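Local atomic coordinates of beta-galactosidase/beta-glucuronidase (Faecalibacterium prausnitzii L2-6, PDB entry 6MVF), a protein that binds flavin mononucleotide and acts as a family 2 glycoside hydrolase, a beta-glucuronidase of a human gut bacterium. Residues P51-A56 with K308-T313; V281-G286 with D479-I484; S300-K305 with F536-A541. All coordinates share one frame; numbering follows the deposited sequence. Where two conformers were deposited one is given.

Interaction 1 (P51-A56 with K308-T313); sequences PHTWNA and KGNALT
Ala56 and Gly309 bring the two loops closest, their CA atoms 3.7 Å apart, while Pro51 lies over Ala311 at the other end; neither segment is a regular strand, and the one bond that crosses, from Gly309 N to Ala56 O at 3.4 Å, is weak and strongly bent (121°). Both loops are shaped by turns: Thr53 to Ala56 form a type I turn, Lys308 to Ala311 a type II' turn closed by Ala311 N on Lys308 O. Gly309 has a positive phi of 60°, and a CB on it would run into the CG2 methyl of Thr53, so glycine suits the place twice over. Ala311, Ala56 and the ring of Pro51 make much of the apolar contact. The methyl of Ala311 sits against Pro51, with CB to CB at 3.9 Å, and CG of the proline ring lies 3.9 Å from Leu312 O. Ala56 CB rests on the Lys308-Gly309 peptide, 3.6 Å from Lys308 C. Thr53 splits its two branches: with OG1 anti to the backbone N (chi1 173°), the hydroxyl turns back to accept from Asn55 N at 3.0 Å, an ST turn, and also bonds Gly157 O, whereas CG2 faces the other loop and comes 3.7 Å from Asn310 OD1. The threonine and asparagine side chains cross obliquely there. Lys308 reaches past the contact to a salt bridge with Asp316. The contact thus joins the sugar-binding domain, through the loop between strands 46-48 and 70-78, to the first beta-alpha loop of the TIM barrel, which leaves strand 292-300 and runs into helix 314-327, where Thr313 takes the N-cap position.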
ATOM      1  N   PRO A  51       7.717  -6.680 -20.232  1.00 33.32           N
ATOM      2  CA  PRO A  51       8.915  -7.254 -20.871  1.00 34.17           C
ATOM      3  C   PRO A  51       8.716  -8.603 -21.506  1.00 30.09           C
ATOM      4  O   PRO A  51       8.026  -9.439 -20.942  1.00 28.93           O
ATOM      5  CB  PRO A  51       9.917  -7.385 -19.707  1.00 30.60           C
ATOM      6  CG  PRO A  51       9.119  -7.210 -18.474  1.00 31.15           C
ATOM      7  CD  PRO A  51       7.997  -6.297 -18.838  1.00 21.06           C
ATOM      8  N   HIS A  52       9.351  -8.827 -22.654  1.00 31.68           N
ATOM      9  CA  HIS A  52       9.109 -10.060 -23.380  1.00 27.88           C
ATOM     10  C   HIS A  52      10.341 -10.516 -24.144  1.00 28.71           C
ATOM     11  O   HIS A  52      11.077  -9.713 -24.724  1.00 29.55           O
ATOM     12  CB  HIS A  52       7.940  -9.904 -24.358  1.00 34.89           C
ATOM     13  CG  HIS A  52       7.670 -11.144 -25.142  1.00 34.23           C
ATOM     14  ND1 HIS A  52       8.208 -11.364 -26.391  1.00 31.93           N
ATOM     15  CD2 HIS A  52       6.968 -12.261 -24.828  1.00 34.26           C
ATOM     16  CE1 HIS A  52       7.832 -12.554 -26.822  1.00 34.71           C
ATOM     17  NE2 HIS A  52       7.079 -13.119 -25.893  1.00 35.31           N
ATOM     18  N   THR A  53      10.545 -11.820 -24.147  1.00 30.23           N
ATOM     19  CA  THR A  53      11.451 -12.451 -25.087  1.00 30.46           C
ATOM     20  C   THR A  53      10.794 -13.714 -25.606  1.00 32.57           C
ATOM     21  O   THR A  53      10.122 -14.421 -24.854  1.00 34.03           O
ATOM     22  CB  THR A  53      12.802 -12.807 -24.464  1.00 36.88           C
ATOM     23  OG1 THR A  53      13.559 -13.569 -25.417  1.00 35.52           O
ATOM     24  CG2 THR A  53      12.619 -13.609 -23.165  1.00 24.89           C
ATOM     25  N   TRP A  54      10.989 -14.005 -26.889  1.00 39.28           N
ATOM     26  CA  TRP A  54      10.500 -15.278 -27.412  1.00 32.14           C
ATOM     27  C   TRP A  54      11.416 -16.450 -27.041  1.00 32.76           C
ATOM     28  O   TRP A  54      11.055 -17.599 -27.306  1.00 30.49           O
ATOM     29  CB  TRP A  54      10.287 -15.182 -28.939  1.00 25.72           C
ATOM     30  CG  TRP A  54      11.533 -14.897 -29.757  1.00 33.85           C
ATOM     31  CD1 TRP A  54      12.537 -15.788 -30.092  1.00 31.57           C
ATOM     32  CD2 TRP A  54      11.904 -13.640 -30.345  1.00 31.52           C
ATOM     33  NE1 TRP A  54      13.511 -15.149 -30.836  1.00 30.38           N
ATOM     34  CE2 TRP A  54      13.150 -13.836 -31.007  1.00 30.47           C
ATOM     35  CE3 TRP A  54      11.314 -12.368 -30.370  1.00 28.09           C
ATOM     36  CZ2 TRP A  54      13.802 -12.808 -31.694  1.00 27.95           C
ATOM     37  CZ3 TRP A  54      11.959 -11.347 -31.053  1.00 28.78           C
ATOM     38  CH2 TRP A  54      13.196 -11.573 -31.707  1.00 31.61           C
ATOM     39  N   ASN A  55      12.566 -16.199 -26.399  1.00 34.96           N
ATOM     40  CA  ASN A  55      13.481 -17.259 -25.983  1.00 33.33           C
ATOM     41  C   ASN A  55      13.360 -17.598 -24.499  1.00 34.97           C
ATOM     42  O   ASN A  55      14.254 -18.251 -23.952  1.00 34.99           O
ATOM     43  CB  ASN A  55      14.938 -16.893 -26.308  1.00 32.13           C
ATOM     44  CG  ASN A  55      15.186 -16.692 -27.801  1.00 33.15           C
ATOM     45  OD1 ASN A  55      15.758 -15.677 -28.229  1.00 27.16           O
ATOM     46  ND2 ASN A  55      14.745 -17.655 -28.599  1.00 30.50           N
ATOM     47  N   ALA A  56      12.272 -17.180 -23.843  1.00 35.68           N
ATOM     48  CA  ALA A  56      12.164 -17.332 -22.393  1.00 26.56           C
ATOM     49  C   ALA A  56      12.224 -18.785 -21.962  1.00 32.08           C
ATOM     50  O   ALA A  56      12.669 -19.084 -20.852  1.00 32.10           O
ATOM     51  CB  ALA A  56      10.867 -16.710 -21.892  1.00 23.60           C
ATOM     52  N   LYS A 308      11.894 -17.261 -17.569  1.00 31.07           N
ATOM     53  CA  LYS A 308      11.548 -15.900 -17.946  1.00 30.44           C
ATOM     54  C   LYS A 308      12.481 -15.347 -19.005  1.00 33.16           C
ATOM     55  O   LYS A 308      12.291 -14.196 -19.431  1.00 32.53           O
ATOM     56  CB  LYS A 308      11.599 -14.960 -16.738  1.00 32.02           C
ATOM     57  CG  LYS A 308      10.469 -15.030 -15.789  1.00 29.83           C
ATOM     58  CD  LYS A 308      10.785 -14.083 -14.665  1.00 34.28           C
ATOM     59  CE  LYS A 308       9.630 -13.979 -13.704  1.00 30.45           C
ATOM     60  NZ  LYS A 308       9.543 -12.590 -13.161  1.00 39.90           N
ATOM     61  N   GLY A 309      13.504 -16.110 -19.404  1.00 28.54           N
ATOM     62  CA  GLY A 309      14.567 -15.545 -20.225  1.00 25.92           C
ATOM     63  C   GLY A 309      15.234 -14.406 -19.488  1.00 30.36           C
ATOM     64  O   GLY A 309      15.454 -14.472 -18.273  1.00 32.32           O
ATOM     65  N   ASN A 310      15.522 -13.325 -20.218  1.00 29.60           N
ATOM     66  CA  ASN A 310      16.014 -12.086 -19.628  1.00 30.53           C
ATOM     67  C   ASN A 310      14.899 -11.046 -19.413  1.00 34.59           C
ATOM     68  O   ASN A 310      15.186  -9.851 -19.220  1.00 30.96           O
ATOM     69  CB  ASN A 310      17.134 -11.509 -20.492  1.00 28.44           C
ATOM     70  CG  ASN A 310      16.699 -11.269 -21.921  1.00 32.79           C
ATOM     71  OD1 ASN A 310      15.538 -11.489 -22.277  1.00 25.75           O
ATOM     72  ND2 ASN A 310      17.628 -10.798 -22.753  1.00 30.76           N
ATOM     73  N   ALA A 311      13.634 -11.473 -19.431  1.00 27.93           N
ATOM     74  CA  ALA A 311      12.514 -10.538 -19.322  1.00 29.96           C
ATOM     75  C   ALA A 311      12.083 -10.425 -17.850  1.00 34.86           C
ATOM     76  O   ALA A 311      11.058 -10.941 -17.398  1.00 27.70           O
ATOM     77  CB  ALA A 311      11.385 -10.962 -20.255  1.00 21.51           C
ATOM     78  N   LEU A 312      12.912  -9.709 -17.095  1.00 34.92           N
ATOM     79  CA  LEU A 312      12.794  -9.619 -15.649  1.00 31.25           C
ATOM     80  C   LEU A 312      12.036  -8.361 -15.246  1.00 38.19           C
ATOM     81  O   LEU A 312      12.048  -7.345 -15.943  1.00 40.61           O
ATOM     82  CB  LEU A 312      14.179  -9.625 -14.993  1.00 33.19           C
ATOM     83  CG  LEU A 312      14.794 -10.981 -14.587  1.00 37.93           C
ATOM     84  CD1 LEU A 312      14.871 -12.022 -15.711  1.00 31.87           C
ATOM     85  CD2 LEU A 312      16.168 -10.782 -13.987  1.00 27.51           C
ATOM     86  N   THR A 313      11.350  -8.444 -14.119  1.00 37.41           N
ATOM     87  CA  THR A 313      10.699  -7.271 -13.573  1.00 32.82           C
ATOM     88  C   THR A 313      11.644  -6.537 -12.623  1.00 35.51           C
ATOM     89  O   THR A 313      12.724  -7.019 -12.265  1.00 38.96           O
ATOM     90  CB  THR A 313       9.414  -7.668 -12.853  1.00 34.89           C
ATOM     91  OG1 THR A 313       9.741  -8.407 -11.671  1.00 34.29           O
ATOM     92  CG2 THR A 313       8.553  -8.532 -13.754  1.00 27.27           C
TER

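Interaction 2 (V281-G286 with D479-I484); sequences VTPDGG and DICLGI
Two first torsions bring Cys481 and Val281 together: the cysteine holds SG anti to its own carbonyl carbon (chi1 -54°), and the valine sets CG1 opposite its backbone N (chi1 -177°), with the result that CG1 and SG meet at 3.6 Å. The sulfur is the centre of this contact. Cys481 SG also lies against the Thr282-Pro283 peptide, 3.6 Å from Pro283 N, and touches CD of the proline ring. A cysteine suits the place because its single polarisable atom can touch a methyl, a peptide and a ring carbon at once. Pro283 carries the contact further along the other segment, its CB standing 3.5 Å from Ile480 O and the CB and CG side of its ring meeting the carbonyl carbon of Asp479. The join rests on apolar side chains and backbone edges, while Asp479 turns its carboxylate away to Arg445. The turn that presents Pro283 is held from within: Gly286 N bonds Thr282 O at 2.8 Å, Thr282 N answers to Gly286 O, and Gly285 and Gly286 together face Thr282 as a classic beta bulge. Gly286 has a positive phi of 79°, and a side chain there would press on the preceding carbonyl oxygen. Proline, with its fixed phi, fits the helical start of the turn. The hairpin of strands 279-282 and 286-289 is thus laid against the entry to barrel strand 482-487. Val281 also touches Val449 and Trp528, just before the flanking strands 450-453 and 529-532, and Asp284 reaches His474 on helix 466-476.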
ATOM      1  N   VAL A 281      42.977   2.185  -6.763  1.00 28.88           N
ATOM      2  CA  VAL A 281      43.533   0.838  -6.829  1.00 27.24           C
ATOM      3  C   VAL A 281      45.030   0.964  -7.052  1.00 32.27           C
ATOM      4  O   VAL A 281      45.462   1.642  -7.992  1.00 32.43           O
ATOM      5  CB  VAL A 281      42.904  -0.015  -7.947  1.00 32.87           C
ATOM      6  CG1 VAL A 281      43.482  -1.409  -7.896  1.00 27.69           C
ATOM      7  CG2 VAL A 281      41.387  -0.059  -7.830  1.00 28.79           C
ATOM      8  N   THR A 282      45.819   0.311  -6.195  1.00 28.10           N
ATOM      9  CA  THR A 282      47.257   0.198  -6.374  1.00 30.91           C
ATOM     10  C   THR A 282      47.669  -1.270  -6.406  1.00 33.28           C
ATOM     11  O   THR A 282      47.004  -2.122  -5.801  1.00 29.74           O
ATOM     12  CB  THR A 282      48.031   0.909  -5.255  1.00 33.77           C
ATOM     13  OG1 THR A 282      47.818   0.233  -4.007  1.00 32.20           O
ATOM     14  CG2 THR A 282      47.597   2.360  -5.148  1.00 26.21           C
ATOM     15  N   PRO A 283      48.769  -1.592  -7.099  1.00 36.91           N
ATOM     16  CA  PRO A 283      49.169  -3.011  -7.223  1.00 35.28           C
ATOM     17  C   PRO A 283      49.475  -3.690  -5.902  1.00 30.15           C
ATOM     18  O   PRO A 283      49.060  -4.835  -5.702  1.00 33.40           O
ATOM     19  CB  PRO A 283      50.406  -2.958  -8.135  1.00 37.57           C
ATOM     20  CG  PRO A 283      50.822  -1.513  -8.176  1.00 36.74           C
ATOM     21  CD  PRO A 283      49.595  -0.700  -7.933  1.00 35.06           C
ATOM     22  N   ASP A 284      50.193  -3.035  -4.993  1.00 39.74           N
ATOM     23  CA  ASP A 284      50.442  -3.639  -3.689  1.00 38.32           C
ATOM     24  C   ASP A 284      49.321  -3.382  -2.696  1.00 36.36           C
ATOM     25  O   ASP A 284      49.213  -4.114  -1.710  1.00 37.41           O
ATOM     26  CB  ASP A 284      51.759  -3.136  -3.085  1.00 35.40           C
ATOM     27  CG  ASP A 284      52.984  -3.708  -3.779  1.00 52.45           C
ATOM     28  OD1 ASP A 284      52.838  -4.577  -4.670  1.00 58.25           O
ATOM     29  OD2 ASP A 284      54.109  -3.285  -3.428  1.00 72.45           O
ATOM     30  N   GLY A 285      48.485  -2.375  -2.930  1.00 32.12           N
ATOM     31  CA  GLY A 285      47.482  -2.027  -1.946  1.00 31.70           C
ATOM     32  C   GLY A 285      46.090  -2.574  -2.188  1.00 33.00           C
ATOM     33  O   GLY A 285      45.320  -2.717  -1.240  1.00 34.49           O
ATOM     34  N   GLY A 286      45.741  -2.884  -3.434  1.00 33.38           N
ATOM     35  CA  GLY A 286      44.374  -3.267  -3.719  1.00 30.17           C
ATOM     36  C   GLY A 286      43.454  -2.059  -3.810  1.00 28.30           C
ATOM     37  O   GLY A 286      43.857  -0.968  -4.216  1.00 31.60           O
ATOM     38  N   ASP A 479      53.709  -3.881 -11.186  1.00 36.98           N
ATOM     39  CA  ASP A 479      53.107  -2.621 -11.605  1.00 39.17           C
ATOM     40  C   ASP A 479      51.668  -2.787 -12.082  1.00 39.44           C
ATOM     41  O   ASP A 479      51.010  -1.787 -12.396  1.00 34.38           O
ATOM     42  CB  ASP A 479      53.951  -1.969 -12.716  1.00 32.25           C
ATOM     43  CG  ASP A 479      53.997  -2.806 -14.018  1.00 44.15           C
ATOM     44  OD1 ASP A 479      54.072  -4.063 -13.959  1.00 34.60           O
ATOM     45  OD2 ASP A 479      53.978  -2.185 -15.111  1.00 44.20           O
ATOM     46  N   ILE A 480      51.170  -4.021 -12.157  1.00 35.57           N
ATOM     47  CA  ILE A 480      49.821  -4.297 -12.630  1.00 40.36           C
ATOM     48  C   ILE A 480      48.929  -4.574 -11.426  1.00 34.30           C
ATOM     49  O   ILE A 480      49.325  -5.296 -10.503  1.00 30.49           O
ATOM     50  CB  ILE A 480      49.802  -5.474 -13.623  1.00 37.77           C
ATOM     51  CG1 ILE A 480      50.621  -5.134 -14.874  1.00 31.75           C
ATOM     52  CG2 ILE A 480      48.366  -5.817 -14.010  1.00 31.08           C
ATOM     53  CD1 ILE A 480      50.421  -6.090 -16.057  1.00 29.68           C
ATOM     54  N   CYS A 481      47.740  -3.970 -11.421  1.00 32.11           N
ATOM     55  CA  CYS A 481      46.715  -4.280 -10.436  1.00 26.64           C
ATOM     56  C   CYS A 481      45.978  -5.516 -10.916  1.00 25.87           C
ATOM     57  O   CYS A 481      45.254  -5.455 -11.910  1.00 32.70           O
ATOM     58  CB  CYS A 481      45.749  -3.116 -10.264  1.00 32.45           C
ATOM     59  SG  CYS A 481      46.522  -1.540  -9.882  1.00 33.99           S
ATOM     60  N   LEU A 482      46.168  -6.636 -10.220  1.00 24.56           N
ATOM     61  CA  LEU A 482      45.589  -7.915 -10.602  1.00 27.17           C
ATOM     62  C   LEU A 482      44.297  -8.168  -9.828  1.00 30.58           C
ATOM     63  O   LEU A 482      44.256  -8.025  -8.598  1.00 28.33           O
ATOM     64  CB  LEU A 482      46.578  -9.057 -10.360  1.00 24.30           C
ATOM     65  CG  LEU A 482      46.014 -10.435 -10.691  1.00 29.79           C
ATOM     66  CD1 LEU A 482      45.825 -10.549 -12.189  1.00 24.38           C
ATOM     67  CD2 LEU A 482      46.861 -11.589 -10.144  1.00 25.28           C
ATOM     68  N   GLY A 483      43.240  -8.523 -10.564  1.00 24.31           N
ATOM     69  CA  GLY A 483      42.056  -9.100  -9.974  1.00 27.19           C
ATOM     70  C   GLY A 483      41.705 -10.391 -10.691  1.00 29.51           C
ATOM     71  O   GLY A 483      42.325 -10.749 -11.694  1.00 30.38           O
ATOM     72  N   ILE A 484      40.712 -11.094 -10.154  1.00 22.15           N
ATOM     73  CA  ILE A 484      40.198 -12.309 -10.778  1.00 28.66           C
ATOM     74  C   ILE A 484      38.736 -12.063 -11.131  1.00 30.36           C
ATOM     75  O   ILE A 484      37.863 -12.075 -10.248  1.00 29.61           O
ATOM     76  CB  ILE A 484      40.372 -13.550  -9.884  1.00 30.39           C
ATOM     77  CG1 ILE A 484      41.867 -13.818  -9.652  1.00 30.89           C
ATOM     78  CG2 ILE A 484      39.694 -14.781 -10.505  1.00 22.31           C
ATOM     79  CD1 ILE A 484      42.725 -13.862 -10.947  1.00 25.02           C
TER

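Interaction 3 (S300-K305 with F536-A541); sequences SRHQDK and FDFGCA
His302 sets its CD2 over one face of the Phe538 ring, 3.3 Å above the plane and over its centre, while Phe536 O lies at that ring's edge, in plane. The two rings are oblique, their planes at 47°, and a water sits over one face of the imidazole, toward its rim. This is a contact at the C-terminal end of the TIM barrel, between the loop after the first strand, 292-300, and the segment after the last, 529-532. Phe536 offers an edge instead: its CE2 meets Arg301 CG at 4.0 Å, and the arginine, bent at chi2, carries its guanidinium on to Asp320. A flat apolar ring suits position 538, since the imidazole can lie over its face while His302 ND1 is hydrogen-bonded to Tyr337 OH. With Phe538 cut back to an alanine, His302 is likely to lose the ring face its CD2 rests on, and a gap would open beside the imidazole. Asp304 ties down Gly539, the residue after Phe538. Its CG lies between the backbone N and carbonyl carbon (chi1 61°), which puts OD1 beside Phe538 CB and sends OD2 to the strand. Asp304 OD2 is gripped threefold, by Tyr156 OH, by the water at 2.8 Å, and, through its syn lone pair, by Gly539 N at 2.7 Å with a nearly straight N-H (166°).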
ATOM      1  N   SER A 300      29.707 -12.222  -9.985  1.00 30.32           N
ATOM      2  CA  SER A 300      29.126 -11.769 -11.238  1.00 25.56           C
ATOM      3  C   SER A 300      27.663 -12.167 -11.262  1.00 30.43           C
ATOM      4  O   SER A 300      27.232 -13.038 -10.500  1.00 28.01           O
ATOM      5  CB  SER A 300      29.866 -12.368 -12.432  1.00 25.27           C
ATOM      6  OG  SER A 300      31.209 -11.886 -12.471  1.00 32.39           O
ATOM      7  N   ARG A 301      26.898 -11.520 -12.145  1.00 32.77           N
ATOM      8  CA  ARG A 301      25.453 -11.727 -12.211  1.00 28.11           C
ATOM      9  C   ARG A 301      24.996 -11.559 -13.648  1.00 28.16           C
ATOM     10  O   ARG A 301      25.226 -10.505 -14.243  1.00 26.82           O
ATOM     11  CB  ARG A 301      24.724 -10.734 -11.288  1.00 31.87           C
ATOM     12  CG  ARG A 301      23.199 -10.890 -11.207  1.00 33.11           C
ATOM     13  CD  ARG A 301      22.451  -9.745 -11.898  1.00 28.70           C
ATOM     14  NE  ARG A 301      21.002  -9.937 -11.847  1.00 26.65           N
ATOM     15  CZ  ARG A 301      20.102  -9.133 -12.421  1.00 30.94           C
ATOM     16  NH1 ARG A 301      20.489  -8.060 -13.108  1.00 30.70           N
ATOM     17  NH2 ARG A 301      18.804  -9.388 -12.291  1.00 28.89           N
ATOM     18  N   HIS A 302      24.360 -12.591 -14.204  1.00 33.23           N
ATOM     19  CA  HIS A 302      23.682 -12.509 -15.494  1.00 30.87           C
ATOM     20  C   HIS A 302      22.230 -12.045 -15.287  1.00 35.27           C
ATOM     21  O   HIS A 302      21.735 -11.998 -14.156  1.00 31.56           O
ATOM     22  CB  HIS A 302      23.747 -13.860 -16.200  1.00 31.85           C
ATOM     23  CG  HIS A 302      24.844 -13.966 -17.208  1.00 31.11           C
ATOM     24  ND1 HIS A 302      24.965 -13.091 -18.266  1.00 29.74           N
ATOM     25  CD2 HIS A 302      25.857 -14.854 -17.335  1.00 30.25           C
ATOM     26  CE1 HIS A 302      26.018 -13.425 -18.991  1.00 32.41           C
ATOM     27  NE2 HIS A 302      26.572 -14.498 -18.453  1.00 36.49           N
ATOM     28  N   GLN A 303      21.537 -11.686 -16.388  1.00 28.74           N
ATOM     29  CA  GLN A 303      20.240 -11.010 -16.271  1.00 32.21           C
ATOM     30  C   GLN A 303      19.025 -11.905 -16.600  1.00 34.59           C
ATOM     31  O   GLN A 303      17.993 -11.421 -17.073  1.00 32.18           O
ATOM     32  CB  GLN A 303      20.230  -9.744 -17.127  1.00 26.12           C
ATOM     33  CG  GLN A 303      20.113  -9.968 -18.606  1.00 26.93           C
ATOM     34  CD  GLN A 303      20.060  -8.662 -19.395  1.00 28.98           C
ATOM     35  OE1 GLN A 303      19.858  -7.591 -18.832  1.00 26.22           O
ATOM     36  NE2 GLN A 303      20.242  -8.755 -20.712  1.00 36.35           N
ATOM     37  N   ASP A 304      19.087 -13.197 -16.299  1.00 26.92           N
ATOM     38  CA  ASP A 304      18.000 -14.090 -16.657  1.00 28.53           C
ATOM     39  C   ASP A 304      17.467 -14.795 -15.414  1.00 30.42           C
ATOM     40  O   ASP A 304      18.067 -14.741 -14.340  1.00 29.33           O
ATOM     41  CB  ASP A 304      18.441 -15.101 -17.738  1.00 31.39           C
ATOM     42  CG  ASP A 304      19.612 -16.011 -17.299  1.00 32.34           C
ATOM     43  OD1 ASP A 304      20.194 -15.818 -16.207  1.00 36.78           O
ATOM     44  OD2 ASP A 304      19.946 -16.936 -18.069  1.00 29.11           O
ATOM     45  N   LYS A 305      16.314 -15.452 -15.566  1.00 31.18           N
ATOM     46  CA  LYS A 305      15.671 -16.153 -14.457  1.00 31.10           C
ATOM     47  C   LYS A 305      14.834 -17.289 -15.022  1.00 29.46           C
ATOM     48  O   LYS A 305      14.371 -17.207 -16.160  1.00 30.48           O
ATOM     49  CB  LYS A 305      14.802 -15.202 -13.641  1.00 27.99           C
ATOM     50  CG  LYS A 305      14.514 -15.637 -12.235  1.00 30.50           C
ATOM     51  CD  LYS A 305      13.817 -14.486 -11.482  1.00 32.88           C
ATOM     52  CE  LYS A 305      13.399 -14.910 -10.096  1.00 35.46           C
ATOM     53  NZ  LYS A 305      12.946 -13.768  -9.257  1.00 40.23           N
ATOM     54  N   PHE A 536      24.356 -16.863  -9.795  1.00 26.30           N
ATOM     55  CA  PHE A 536      23.245 -17.745 -10.095  1.00 24.38           C
ATOM     56  C   PHE A 536      23.611 -18.591 -11.299  1.00 33.08           C
ATOM     57  O   PHE A 536      24.263 -18.094 -12.225  1.00 28.44           O
ATOM     58  CB  PHE A 536      21.967 -16.964 -10.422  1.00 25.66           C
ATOM     59  CG  PHE A 536      21.615 -15.929  -9.420  1.00 24.83           C
ATOM     60  CD1 PHE A 536      21.060 -16.291  -8.190  1.00 28.51           C
ATOM     61  CD2 PHE A 536      21.824 -14.593  -9.695  1.00 24.65           C
ATOM     62  CE1 PHE A 536      20.730 -15.321  -7.246  1.00 27.88           C
ATOM     63  CE2 PHE A 536      21.496 -13.605  -8.752  1.00 29.54           C
ATOM     64  CZ  PHE A 536      20.956 -13.965  -7.529  1.00 24.54           C
ATOM     65  N   ASP A 537      23.198 -19.869 -11.281  1.00 27.41           N
ATOM     66  CA  ASP A 537      23.044 -20.611 -12.520  1.00 22.79           C
ATOM     67  C   ASP A 537      22.355 -19.718 -13.556  1.00 30.91           C
ATOM     68  O   ASP A 537      21.495 -18.898 -13.220  1.00 36.07           O
ATOM     69  CB  ASP A 537      22.214 -21.876 -12.283  1.00 30.27           C
ATOM     70  CG  ASP A 537      22.727 -22.755 -11.107  1.00 32.55           C
ATOM     71  OD1 ASP A 537      23.944 -22.847 -10.853  1.00 24.16           O
ATOM     72  OD2 ASP A 537      21.877 -23.392 -10.440  1.00 36.91           O
ATOM     73  N   PHE A 538      22.745 -19.842 -14.820  1.00 28.86           N
ATOM     74  CA  PHE A 538      22.135 -19.016 -15.859  1.00 28.22           C
ATOM     75  C   PHE A 538      21.988 -19.854 -17.124  1.00 31.45           C
ATOM     76  O   PHE A 538      22.574 -20.939 -17.235  1.00 34.57           O
ATOM     77  CB  PHE A 538      22.946 -17.722 -16.099  1.00 24.38           C
ATOM     78  CG  PHE A 538      24.392 -17.952 -16.521  1.00 26.25           C
ATOM     79  CD1 PHE A 538      25.387 -18.119 -15.581  1.00 28.28           C
ATOM     80  CD2 PHE A 538      24.747 -17.981 -17.856  1.00 28.04           C
ATOM     81  CE1 PHE A 538      26.702 -18.322 -15.957  1.00 28.94           C
ATOM     82  CE2 PHE A 538      26.059 -18.162 -18.231  1.00 30.27           C
ATOM     83  CZ  PHE A 538      27.036 -18.337 -17.284  1.00 29.68           C
ATOM     84  N   GLY A 539      21.216 -19.348 -18.085  1.00 25.16           N
ATOM     85  CA  GLY A 539      20.866 -20.119 -19.272  1.00 27.00           C
ATOM     86  C   GLY A 539      21.895 -20.051 -20.397  1.00 32.89           C
ATOM     87  O   GLY A 539      22.315 -18.965 -20.809  1.00 31.96           O
ATOM     88  N   CYS A 540      22.334 -21.219 -20.864  0.65 35.79           N
ATOM     89  CA  CYS A 540      23.137 -21.297 -22.090  0.65 37.53           C
ATOM     90  C   CYS A 540      22.651 -22.472 -22.926  0.65 35.18           C
ATOM     91  O   CYS A 540      22.948 -23.628 -22.607  0.65 34.36           O
ATOM     92  CB  CYS A 540      24.637 -21.430 -21.822  0.65 35.50           C
ATOM     93  SG  CYS A 540      25.602 -21.140 -23.378  0.65 41.46           S
ATOM     94  N   ALA A 541      21.941 -22.160 -24.012  1.00 31.87           N
ATOM     95  CA  ALA A 541      21.305 -23.185 -24.845  1.00 36.07           C
ATOM     96  C   ALA A 541      22.271 -24.273 -25.315  1.00 41.38           C
ATOM     97  O   ALA A 541      21.868 -25.438 -25.433  1.00 44.82           O
ATOM     98  CB  ALA A 541      20.637 -22.534 -26.056  1.00 36.24           C
TER
HETATM   99  O   HOH W   1      22.044 -15.876 -19.618  1.00 37.55           O

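Along the chain the segments alternate: 51-56 comes first, then 281-286, 300-305 and 308-313, and finally 479-484 and 536-541, so all three interactions interlock in sequence. Interactions 1 and 3 have centres about 12 Å apart and touch by packing, since 300-305 and 308-313 belong to the same loop between strand 292-300 and helix 314-327. Interaction 2 lies at the other end of the barrel, its centre about 38 Å from that of interaction 1 and 29 Å from that of interaction 3. There it lays a hairpin against the N-terminal end, whereas interaction 3 joins the chain after the first and last strands and interaction 1 ties the first loop to the sugar-binding domain.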